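Local atomic coordinates of geranyltranstransferase (Thermotoga neapolitana, PDB entry 4WK5), a protein that probably acts as a magnesium-dependent prenyltransferase of the FPP/GGPP synthase family, lengthening allylic diphosphates in isoprenoid biosynthesis. Residues 73-76 against 77-80; 146-149 against 150-153; 184-187 against 188-192. All blocks are in the same frame, centred on the assembly; numbering follows the deposited sequence.

Three helical turns of one polyprenyl synthase fold illustrate how local contacts are placed in a largely helical protein. Contact 1 opens helix 75-96 near the edge of the chain, its centre about 18 Å from that of contact 2 and about 20 Å from that of contact 3. Contacts 2 and 3, on the consecutive helices 143-166 and 175-201, have centres about 11 Å apart and touch: Glu148 CG lies 3.7 Å from Phe192 CD1, and Thr152 CG2 3.5 Å from Ala188 O. Helix 75-96 runs from contact 1 to Asp96, in the first aspartate-rich motif, where Lys185 of contact 3 meets it; in relatives this region binds magnesium and the allylic diphosphate.

Contact 1: 73-76 against 77-80; sequences VEEE and RLVD
Leu78 packs against Val73, five residues earlier, through one of its methyl branches. Its CB sits 3.3 Å from Glu75 O; beyond it the chain forks at CG. Branch CD1 takes the apolar side and packs 3.7 Å from Val73 CG1, while CD2 ends near Glu75 OE1, 4.1 Å away, and about as close to Val73 O. The direction is set by chi1 of -153°, which places CG opposite Leu78 N and beside the carbonyl carbon, so that CD1 can reach Val73. This is the start of helix 75-96, with Glu74 at the N-cap position. Its first backbone bond, Leu78 N to Glu74 O, is weak at 3.4 Å; the next, Val79 N to Glu75 O, has shortened to 2.8 Å. One turn round, Glu76 and Asp80 bring their carboxylates together, planes 74° apart, with Glu76 OE2 3.5 Å from Asp80 OD1. Two like charges at this spacing would be costly alone, but Arg31 forms salt bridges with both and can be expected to offset their repulsion. In the conformer given, Arg77 leads its guanidinium away from this pair and hydrogen-bonds through NE to Val140 O. On the buried side, Val73 rests on Leu200 of helix 175-201, and Leu78 reaches Val64 and Leu65 of helix 59-70 as well as Pro197.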
# COMPACT_ATOMS: atom_id res chain seq x y z
N VAL A 73 -7.42 20.79 -17.09
CA VAL A 73 -7.93 20.19 -15.87
C VAL A 73 -7.81 21.18 -14.72
O VAL A 73 -6.80 21.88 -14.58
CB VAL A 73 -7.18 18.88 -15.52
CG1 VAL A 73 -7.52 18.43 -14.11
CG2 VAL A 73 -7.53 17.79 -16.54
N GLU A 74 -8.87 21.22 -13.92
CA GLU A 74 -8.93 21.98 -12.68
C GLU A 74 -7.73 21.68 -11.79
O GLU A 74 -7.42 20.51 -11.54
CB GLU A 74 -10.23 21.66 -11.92
CG GLU A 74 -10.71 20.20 -11.99
CD GLU A 74 -11.27 19.76 -13.35
OE1 GLU A 74 -11.26 20.57 -14.31
OE2 GLU A 74 -11.70 18.59 -13.46
N GLU A 75 -7.07 22.72 -11.31
CA GLU A 75 -5.81 22.59 -10.58
C GLU A 75 -5.88 21.71 -9.32
O GLU A 75 -4.97 20.92 -9.07
CB GLU A 75 -5.29 23.98 -10.20
CG GLU A 75 -3.89 24.00 -9.60
CD GLU A 75 -2.80 23.76 -10.63
OE1 GLU A 75 -3.11 23.39 -11.78
OE2 GLU A 75 -1.61 23.94 -10.27
N GLU A 76 -6.96 21.82 -8.55
CA GLU A 76 -7.02 21.20 -7.22
C GLU A 76 -6.96 19.68 -7.26
O GLU A 76 -6.17 19.06 -6.54
CB GLU A 76 -8.29 21.66 -6.48
CG GLU A 76 -8.44 21.05 -5.09
CD GLU A 76 -7.18 21.18 -4.24
OE1 GLU A 76 -6.52 22.24 -4.27
OE2 GLU A 76 -6.86 20.21 -3.52
N ARG A 77 -7.82 19.08 -8.08
CA ARG A 77 -7.82 17.63 -8.25
C ARG A 77 -6.52 17.16 -8.88
O ARG A 77 -6.04 16.06 -8.61
CB ARG A 77 -9.02 17.18 -9.10
CG ARG A 77 -10.37 17.29 -8.41
CD ARG A 77 -11.45 16.56 -9.19
NE ARG A 77 -12.38 15.86 -8.31
CZ ARG A 77 -13.66 16.19 -8.16
NH1 ARG A 77 -14.43 15.48 -7.34
NH2 ARG A 77 -14.17 17.21 -8.82
N LEU A 78 -5.95 18.01 -9.73
CA LEU A 78 -4.68 17.70 -10.38
C LEU A 78 -3.56 17.64 -9.33
O LEU A 78 -2.71 16.73 -9.35
CB LEU A 78 -4.37 18.75 -11.45
CG LEU A 78 -3.50 18.45 -12.67
CD1 LEU A 78 -4.08 17.31 -13.50
CD2 LEU A 78 -3.37 19.71 -13.51
N VAL A 79 -3.56 18.60 -8.41
CA VAL A 79 -2.54 18.64 -7.36
C VAL A 79 -2.59 17.38 -6.50
O VAL A 79 -1.55 16.80 -6.18
CB VAL A 79 -2.70 19.90 -6.47
CG1 VAL A 79 -1.84 19.78 -5.21
CG2 VAL A 79 -2.36 21.15 -7.27
N ASP A 80 -3.81 16.95 -6.16
CA ASP A 80 -4.01 15.71 -5.40
C ASP A 80 -3.37 14.50 -6.07
O ASP A 80 -2.67 13.72 -5.40
CB ASP A 80 -5.50 15.43 -5.19
CG ASP A 80 -6.14 16.39 -4.21
OD1 ASP A 80 -5.40 16.98 -3.39
OD2 ASP A 80 -7.38 16.53 -4.25

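Contact 2: 146-149 against 150-153; sequences FEEF and SETA
The side chains of Glu147 and Glu151 lie side by side, pointing the same way, but their carboxylate planes are turned 67° apart, with Glu147 OE2 3.6 Å from Glu151 OE2. Glu151 OE2 also comes alongside the aliphatic part of its neighbour, 3.6 Å from Glu147 CG. The side chain of Glu148 crosses that of Glu151 at about a right angle, and water 1 mediates between them: it donates to Glu148 OE1 at 2.9 Å and, more weakly, to Glu151 OE1. The other oxygen of Glu148, OE2, is in a salt bridge with Lys209, which probably eases the crowding of negative charge. On another flank of the helix the Phe149 ring meets the rings of Phe134 and Phe192 edge-to-face. All of this belongs to an inner stretch of helix 143-166, where two hydroxyls bend back to carbonyls one turn earlier. Thr152 OG1, placed beside its own backbone N by a chi1 of -64°, donates to Glu148 O at 2.9 Å; Thr152 N reaches the same oxygen from the opposite face of the carbonyl plane. Ser150 OG donates to Phe146 O, 3.1 Å away and 38° out of the carbonyl plane, and Ser150 N binds the same oxygen. Here the helix also faces the second subunit: Ser150 packs on Ser135 of that chain, and Ala153 on its Phe131.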
# COMPACT_ATOMS: atom_id res chain seq x y z
N PHE A 146 -9.30 5.51 -9.14
CA PHE A 146 -8.93 4.61 -8.04
C PHE A 146 -8.40 3.31 -8.61
O PHE A 146 -7.32 2.83 -8.24
CB PHE A 146 -10.14 4.28 -7.14
CG PHE A 146 -10.87 5.48 -6.61
CD1 PHE A 146 -10.28 6.74 -6.61
CD2 PHE A 146 -12.14 5.33 -6.08
CE1 PHE A 146 -10.97 7.83 -6.11
CE2 PHE A 146 -12.83 6.42 -5.59
CZ PHE A 146 -12.24 7.67 -5.60
N GLU A 147 -9.19 2.74 -9.51
CA GLU A 147 -8.87 1.46 -10.12
C GLU A 147 -7.56 1.54 -10.91
O GLU A 147 -6.68 0.68 -10.78
CB GLU A 147 -10.03 1.03 -11.04
CG GLU A 147 -10.06 -0.44 -11.38
CD GLU A 147 -11.35 -0.83 -12.11
OE1 GLU A 147 -12.42 -0.31 -11.74
OE2 GLU A 147 -11.27 -1.64 -13.05
N GLU A 148 -7.42 2.60 -11.69
CA GLU A 148 -6.22 2.77 -12.51
C GLU A 148 -4.98 2.92 -11.64
O GLU A 148 -3.93 2.34 -11.94
CB GLU A 148 -6.37 3.98 -13.43
CG GLU A 148 -5.25 4.15 -14.43
CD GLU A 148 -5.34 3.17 -15.59
OE1 GLU A 148 -6.40 2.52 -15.75
OE2 GLU A 148 -4.35 3.05 -16.35
N PHE A 149 -5.09 3.72 -10.58
CA PHE A 149 -3.98 3.87 -9.66
C PHE A 149 -3.60 2.55 -8.98
O PHE A 149 -2.41 2.22 -8.88
CB PHE A 149 -4.30 4.92 -8.58
CG PHE A 149 -3.13 5.23 -7.69
CD1 PHE A 149 -2.08 6.00 -8.17
CD2 PHE A 149 -3.07 4.74 -6.39
CE1 PHE A 149 -0.98 6.30 -7.36
CE2 PHE A 149 -1.98 5.05 -5.57
CZ PHE A 149 -0.93 5.83 -6.06
N SER A 150 -4.60 1.79 -8.55
CA SER A 150 -4.32 0.54 -7.85
C SER A 150 -3.66 -0.47 -8.79
O SER A 150 -2.75 -1.19 -8.39
CB SER A 150 -5.62 -0.03 -7.26
OG SER A 150 -6.14 0.83 -6.25
N GLU A 151 -4.13 -0.53 -10.03
CA GLU A 151 -3.52 -1.41 -11.04
C GLU A 151 -2.07 -0.99 -11.31
O GLU A 151 -1.18 -1.84 -11.43
CB GLU A 151 -4.34 -1.39 -12.33
CG GLU A 151 -5.71 -2.05 -12.18
CD GLU A 151 -6.59 -1.87 -13.41
OE1 GLU A 151 -6.12 -1.29 -14.41
OE2 GLU A 151 -7.76 -2.31 -13.36
N THR A 152 -1.83 0.32 -11.37
CA THR A 152 -0.48 0.84 -11.59
C THR A 152 0.44 0.45 -10.46
O THR A 152 1.58 0.06 -10.68
CB THR A 152 -0.51 2.37 -11.76
OG1 THR A 152 -1.26 2.68 -12.94
CG2 THR A 152 0.90 2.97 -11.90
N ALA A 153 -0.06 0.56 -9.23
CA ALA A 153 0.74 0.23 -8.05
C ALA A 153 1.20 -1.22 -8.08
O ALA A 153 2.35 -1.52 -7.81
CB ALA A 153 -0.08 0.50 -6.77
O HOH W 1 -8.12 0.57 -14.52

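Contact 3: 184-187 against 188-192; sequences FKTG and ALFAF
Thr186 and Phe190 run side by side in the same direction, and their meeting is the close-packed part of this turn. Thr186 CG2 lies in the plane of the Phe190 ring at its edge, 3.8 Å from CE2, and Thr186 O approaches the same edge, 3.4 Å from Phe190 CD2. The ring is brought there by a chi1 of -81°, which sets Phe190 CG beside its own backbone N and leaves the CD2-CE2 edge next to Thr186. By contrast, the backbone bond of the same pair, Phe190 N to Thr186 O, is weak at 3.5 Å. The next one is firm: Ala191 N to Gly187 O measures 2.8 Å, and Ala191 CB closes on that oxygen at 3.5 Å. The looser side is the start of the segment, where the helix widens into a pi-type turn. Phe184 O stands 4.0 Å from Ala188 N and has Ala188 CB at 3.6 Å. Ala188 and Lys185 are partly exposed there, and Lys185 leads away to a salt bridge with Glu160. Thr186 OG1 is hydrogen-bonded to Gln220 OE1; in related synthases the lysine of this Lys-Thr pair contacts the allylic diphosphate, and Lys185 probably corresponds to it. Phe190 lies among Phe215 and Phe219 of helix 206-229 and Leu63 of helix 59-70, Leu189 and Phe192 pack on Val85 of helix 75-96, and Phe184 meets Phe40 of the second subunit.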
# COMPACT_ATOMS: atom_id res chain seq x y z
N PHE A 184 7.15 -2.26 -16.48
CA PHE A 184 6.42 -2.38 -15.22
C PHE A 184 7.00 -1.50 -14.11
O PHE A 184 6.26 -0.81 -13.38
CB PHE A 184 6.42 -3.83 -14.73
CG PHE A 184 5.35 -4.70 -15.34
CD1 PHE A 184 4.80 -4.40 -16.58
CD2 PHE A 184 4.88 -5.80 -14.65
CE1 PHE A 184 3.81 -5.21 -17.13
CE2 PHE A 184 3.88 -6.62 -15.20
CZ PHE A 184 3.36 -6.32 -16.44
N LYS A 185 8.32 -1.51 -13.97
CA LYS A 185 8.96 -0.86 -12.82
C LYS A 185 8.98 0.67 -12.91
O LYS A 185 8.91 1.36 -11.87
CB LYS A 185 10.39 -1.39 -12.67
CG LYS A 185 11.20 -0.79 -11.54
CD LYS A 185 12.68 -1.07 -11.78
CE LYS A 185 13.57 -0.28 -10.83
NZ LYS A 185 13.33 -0.63 -9.41
N THR A 186 9.07 1.19 -14.13
CA THR A 186 9.20 2.62 -14.35
C THR A 186 8.12 3.15 -15.30
O THR A 186 7.51 4.20 -15.05
CB THR A 186 10.59 2.96 -14.92
OG1 THR A 186 11.59 2.45 -14.03
CG2 THR A 186 10.77 4.48 -15.08
N GLY A 187 7.87 2.42 -16.37
CA GLY A 187 6.88 2.82 -17.36
C GLY A 187 5.48 3.01 -16.79
O GLY A 187 4.79 3.98 -17.13
N ALA A 188 5.05 2.10 -15.92
CA ALA A 188 3.66 2.11 -15.47
C ALA A 188 3.31 3.42 -14.74
O ALA A 188 2.22 3.97 -14.93
CB ALA A 188 3.36 0.88 -14.58
N LEU A 189 4.23 3.93 -13.92
CA LEU A 189 3.90 5.13 -13.15
C LEU A 189 3.91 6.35 -14.07
O LEU A 189 3.10 7.26 -13.89
CB LEU A 189 4.86 5.33 -11.97
CG LEU A 189 4.48 6.44 -10.97
CD1 LEU A 189 3.05 6.28 -10.46
CD2 LEU A 189 5.46 6.37 -9.79
N PHE A 190 4.81 6.38 -15.05
CA PHE A 190 4.77 7.49 -16.01
C PHE A 190 3.52 7.42 -16.88
O PHE A 190 2.94 8.44 -17.22
CB PHE A 190 6.03 7.52 -16.88
CG PHE A 190 7.22 8.17 -16.20
CD1 PHE A 190 7.26 9.56 -16.04
CD2 PHE A 190 8.27 7.41 -15.72
CE1 PHE A 190 8.35 10.17 -15.41
CE2 PHE A 190 9.36 8.00 -15.10
CZ PHE A 190 9.40 9.39 -14.94
N ALA A 191 3.09 6.21 -17.23
CA ALA A 191 1.86 6.08 -18.01
C ALA A 191 0.68 6.66 -17.22
O ALA A 191 -0.22 7.31 -17.78
CB ALA A 191 1.60 4.62 -18.36
N PHE A 192 0.69 6.43 -15.91
CA PHE A 192 -0.37 6.95 -15.06
C PHE A 192 -0.31 8.48 -15.00
O PHE A 192 -1.36 9.13 -14.94
CB PHE A 192 -0.29 6.35 -13.64
CG PHE A 192 -1.38 6.83 -12.73
CD1 PHE A 192 -2.64 6.25 -12.78
CD2 PHE A 192 -1.14 7.86 -11.82
CE1 PHE A 192 -3.66 6.70 -11.92
CE2 PHE A 192 -2.15 8.30 -10.97
CZ PHE A 192 -3.40 7.72 -11.02